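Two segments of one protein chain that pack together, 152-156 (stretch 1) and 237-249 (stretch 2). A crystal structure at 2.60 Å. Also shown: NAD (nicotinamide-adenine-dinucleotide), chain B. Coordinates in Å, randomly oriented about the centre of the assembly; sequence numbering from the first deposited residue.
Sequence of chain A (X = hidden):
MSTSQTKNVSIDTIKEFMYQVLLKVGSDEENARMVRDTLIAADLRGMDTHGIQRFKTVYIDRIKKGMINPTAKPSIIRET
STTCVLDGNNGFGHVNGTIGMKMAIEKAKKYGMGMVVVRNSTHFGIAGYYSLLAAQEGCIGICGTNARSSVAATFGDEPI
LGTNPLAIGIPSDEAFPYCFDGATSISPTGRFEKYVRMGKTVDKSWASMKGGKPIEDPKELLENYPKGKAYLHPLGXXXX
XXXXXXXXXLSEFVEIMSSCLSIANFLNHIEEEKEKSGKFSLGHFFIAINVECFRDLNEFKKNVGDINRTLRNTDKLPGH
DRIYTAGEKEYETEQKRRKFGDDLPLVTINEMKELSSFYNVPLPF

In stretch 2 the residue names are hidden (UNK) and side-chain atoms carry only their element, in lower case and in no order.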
# COMPACT_ATOMS: atom_id res chain seq x y z
N ALA A 152 1.28 -10.95 -13.89
CA ALA A 152 1.76 -10.14 -15.01
C ALA A 152 1.74 -8.66 -14.69
O ALA A 152 0.76 -8.16 -14.13
CB ALA A 152 0.93 -10.40 -16.26
N ALA A 153 2.82 -7.97 -15.06
CA ALA A 153 2.88 -6.51 -15.05
C ALA A 153 1.75 -5.92 -15.89
O ALA A 153 1.07 -6.64 -16.62
CB ALA A 153 4.22 -6.05 -15.61
N THR A 154 1.53 -4.60 -15.77
CA THR A 154 0.54 -3.92 -16.61
C THR A 154 1.07 -3.87 -18.04
O THR A 154 2.19 -3.41 -18.28
CB THR A 154 0.22 -2.50 -16.10
OG1 THR A 154 -0.23 -2.57 -14.74
CG2 THR A 154 -0.87 -1.85 -16.94
N PHE A 155 0.25 -4.37 -18.97
CA PHE A 155 0.60 -4.56 -20.40
C PHE A 155 1.44 -5.81 -20.65
O PHE A 155 2.00 -5.98 -21.74
CB PHE A 155 1.27 -3.31 -21.03
CG PHE A 155 0.49 -2.03 -20.84
CD1 PHE A 155 -0.90 -2.01 -20.90
CD2 PHE A 155 1.17 -0.82 -20.63
CE1 PHE A 155 -1.61 -0.82 -20.73
CE2 PHE A 155 0.47 0.38 -20.45
CZ PHE A 155 -0.92 0.38 -20.50
N GLY A 156 1.54 -6.68 -19.64
CA GLY A 156 2.37 -7.88 -19.70
C GLY A 156 1.57 -9.11 -20.07
O GLY A 156 0.36 -9.16 -19.85
N UNK A 237 -6.81 -5.02 -12.14
CA UNK A 237 -7.02 -5.76 -13.38
C UNK A 237 -5.91 -5.57 -14.39
O UNK A 237 -4.73 -5.49 -14.03
N UNK A 238 -6.28 -5.50 -15.66
CA UNK A 238 -5.29 -5.42 -16.74
C UNK A 238 -5.28 -4.08 -17.45
O UNK A 238 -4.30 -3.74 -18.10
o UNK A 238 -6.84 -6.84 -17.97
c UNK A 238 -5.47 -6.57 -17.75
N UNK A 239 -6.37 -3.33 -17.31
CA UNK A 239 -6.47 -1.99 -17.90
C UNK A 239 -6.18 -0.90 -16.86
O UNK A 239 -6.65 -0.97 -15.72
c UNK A 239 -8.35 -2.87 -19.39
o UNK A 239 -9.50 -3.29 -19.21
o UNK A 239 -7.59 -3.34 -20.28
c UNK A 239 -7.86 -1.74 -18.50
N UNK A 240 -5.43 0.11 -17.30
CA UNK A 240 -5.15 1.30 -16.50
C UNK A 240 -6.44 1.97 -16.06
O UNK A 240 -6.50 2.61 -15.00
c UNK A 240 -2.93 1.87 -17.59
c UNK A 240 -4.34 2.30 -17.31
c UNK A 240 -2.17 2.89 -18.40
o UNK A 240 -2.83 3.70 -19.10
o UNK A 240 -0.93 2.89 -18.34
N UNK A 241 -7.47 1.80 -16.89
CA UNK A 241 -8.76 2.43 -16.66
C UNK A 241 -9.39 1.95 -15.34
O UNK A 241 -10.04 2.73 -14.64
c UNK A 241 -10.40 0.94 -17.99
c UNK A 241 -10.71 3.42 -17.93
c UNK A 241 -9.70 2.30 -17.91
N UNK A 242 -9.16 0.69 -14.99
CA UNK A 242 -9.72 0.13 -13.76
C UNK A 242 -8.72 0.23 -12.60
O UNK A 242 -9.07 -0.09 -11.46
o UNK A 242 -9.15 -2.07 -14.57
c UNK A 242 -10.18 -1.31 -13.98
N UNK A 243 -7.49 0.67 -12.89
CA UNK A 243 -6.47 0.90 -11.87
C UNK A 243 -5.32 -0.10 -11.82
O UNK A 243 -4.57 -0.14 -10.85
N UNK A 244 -5.19 -0.90 -12.88
CA UNK A 244 -4.16 -1.95 -12.98
C UNK A 244 -2.78 -1.53 -12.54
O UNK A 244 -2.11 -2.24 -11.80
c UNK A 244 -4.06 -2.45 -14.42
o UNK A 244 -2.96 -3.33 -14.57
N UNK A 245 -2.35 -0.37 -13.04
CA UNK A 245 -1.01 0.17 -12.78
C UNK A 245 -0.72 0.34 -11.30
O UNK A 245 0.43 0.23 -10.86
n UNK A 245 -3.18 2.35 -13.65
n UNK A 245 -3.05 4.27 -12.71
c UNK A 245 -1.79 3.74 -12.69
c UNK A 245 -3.87 3.41 -13.29
c UNK A 245 -1.86 2.52 -13.27
c UNK A 245 -0.81 1.49 -13.53
N UNK A 246 -1.77 0.58 -10.52
CA UNK A 246 -1.62 0.76 -9.08
C UNK A 246 -1.26 -0.55 -8.36
O UNK A 246 -0.21 -0.63 -7.72
n UNK A 246 -5.26 5.83 -8.22
c UNK A 246 -3.05 2.87 -9.07
c UNK A 246 -2.84 1.48 -8.48
c UNK A 246 -4.30 5.01 -9.00
c UNK A 246 -4.28 3.56 -8.54
N UNK A 247 -2.10 -1.58 -8.50
CA UNK A 247 -1.79 -2.88 -7.91
C UNK A 247 -0.43 -3.38 -8.36
O UNK A 247 0.37 -3.88 -7.55
N UNK A 248 -0.15 -3.21 -9.65
CA UNK A 248 1.14 -3.57 -10.23
C UNK A 248 2.31 -2.83 -9.54
O UNK A 248 3.28 -3.47 -9.12
c UNK A 248 3.46 -4.13 -12.21
c UNK A 248 4.69 -4.03 -12.88
c UNK A 248 2.42 -3.22 -12.46
c UNK A 248 4.87 -3.03 -13.83
c UNK A 248 2.64 -2.22 -13.41
o UNK A 248 6.06 -2.91 -14.50
c UNK A 248 3.85 -2.12 -14.10
c UNK A 248 1.10 -3.33 -11.74
N UNK A 249 2.21 -1.51 -9.40
CA UNK A 249 3.23 -0.74 -8.68
C UNK A 249 3.36 -1.16 -7.22
O UNK A 249 4.48 -1.21 -6.69
s UNK A 249 3.25 1.39 -10.45
c UNK A 249 2.97 0.76 -8.78
PA NAD B . -2.68 7.71 -11.70
O1A NAD B . -2.37 8.78 -12.71
O2A NAD B . -3.83 6.79 -11.95
O5B NAD B . -1.33 6.85 -11.54
C5B NAD B . -0.07 7.51 -11.31
C4B NAD B . 1.03 6.55 -10.84
O4B NAD B . 0.96 5.29 -11.51
C3B NAD B . 2.42 7.08 -11.13
O3B NAD B . 3.31 6.59 -10.12
C2B NAD B . 2.76 6.46 -12.47
O2B NAD B . 4.17 6.34 -12.65
C1B NAD B . 2.11 5.10 -12.35
N9A NAD B . 1.69 4.49 -13.65
C8A NAD B . 0.78 4.97 -14.51
N7A NAD B . 0.68 4.10 -15.54
C5A NAD B . 1.52 3.06 -15.31
C6A NAD B . 1.85 1.89 -15.99
N6A NAD B . 1.27 1.58 -17.17
N1A NAD B . 2.77 1.04 -15.46
C2A NAD B . 3.36 1.32 -14.30
N3A NAD B . 3.06 2.43 -13.62
C4A NAD B . 2.15 3.32 -14.11
O3 NAD B . -2.80 8.34 -10.20
PN NAD B . -3.97 9.30 -9.60
O1N NAD B . -4.67 8.52 -8.51
O2N NAD B . -4.77 9.93 -10.72
O5D NAD B . -3.16 10.48 -8.90
C5D NAD B . -2.63 11.57 -9.66
C4D NAD B . -2.04 12.64 -8.73
O4D NAD B . -3.06 13.20 -7.91
C3D NAD B . -1.00 12.06 -7.79
O3D NAD B . 0.21 12.82 -7.95
C2D NAD B . -1.60 12.19 -6.39
O2D NAD B . -0.66 12.51 -5.34
C1D NAD B . -2.56 13.34 -6.57
N1N NAD B . -3.62 13.34 -5.56
C2N NAD B . -3.52 14.21 -4.54
C3N NAD B . -4.51 14.25 -3.55
C7N NAD B . -4.42 15.21 -2.40
O7N NAD B . -5.31 15.21 -1.56
N7N NAD B . -3.39 16.04 -2.32
C4N NAD B . -5.59 13.37 -3.64
C5N NAD B . -5.66 12.47 -4.71
C6N NAD B . -4.65 12.48 -5.67

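Position 237 has no side-chain atoms, and its phi of 77° is positive, which favours the residue this implies: Gly 237. Position 238 carries one carbon and then one oxygen, the pattern of Ser 238; its backbone O lies 4.1 Å from Thr 154 CG2.

At 239 two carbons end in a pair of oxygens, a short carboxylate, and CA-to-CB points away from stretch 1: Asp 239. Its backbone O accepts from the backbone N of 242 (3.1 Å) and of 244 (3.2 Å), so it ties the turn together. Position 240 has three carbons, the third bearing two oxygens, one of them 3.3 Å from Phe 155 CZ. This longer carboxylate is Glu 240. The same OE2 accepts from NAD N6A at 2.8 Å with an N-H...acceptor angle of 164°, so it serves the adenine amino group while resting obliquely by the Phe 155 ring.

Position 241 has one carbon carrying two more and nothing polar, out of reach of stretch 1: Val 241. Position 242, one carbon and one oxygen, also stands clear: Ser 242. Position 243 has no side chain; at phi 108° and psi 14° a CB would jam against the preceding carbonyl O, so it is Gly 243, the N-cap of the helix.

Position 244 shows one carbon and one oxygen, the oxygen 2.8 Å from Thr 154 OG1. It is Ser 244, whose OG accepts from Thr 154 OG1 and donates to Gly 237 O (2.8 Å). Position 245 holds a five-membered ring of three carbons and two nitrogens beyond one carbon: His 245. Its NE2 donates to NAD O2A at 2.7 Å and 172°.

At 246 four carbons in a row end in nitrogen, and CA-to-CB points away from stretch 1: Lys 246, with NZ 2.8 Å from NAD O1N in a hydrogen bond. Position 247, bare, is Gly 247. Position 248 has a six-carbon ring bearing an oxygen, with Ala 153 CB over one face: Tyr 248. Its CE1 is 3.4 Å from Ala 153 CB and its CD2 3.2 Å from Thr 154 OG1. Position 249, one carbon and a sulfur, is Cys 249; SG lies 3.3 Å from NAD N3A.

The contact centres on Thr 154, which points toward stretch 2 and donates to Ser 244 OG, while the Tyr 248 ring covers Ala 153. Glu 240 then links the Phe 155 side to the adenine, so the contact adjoins the cofactor site.

Stretch 2 237-249: GSDEVSGSHKGYC
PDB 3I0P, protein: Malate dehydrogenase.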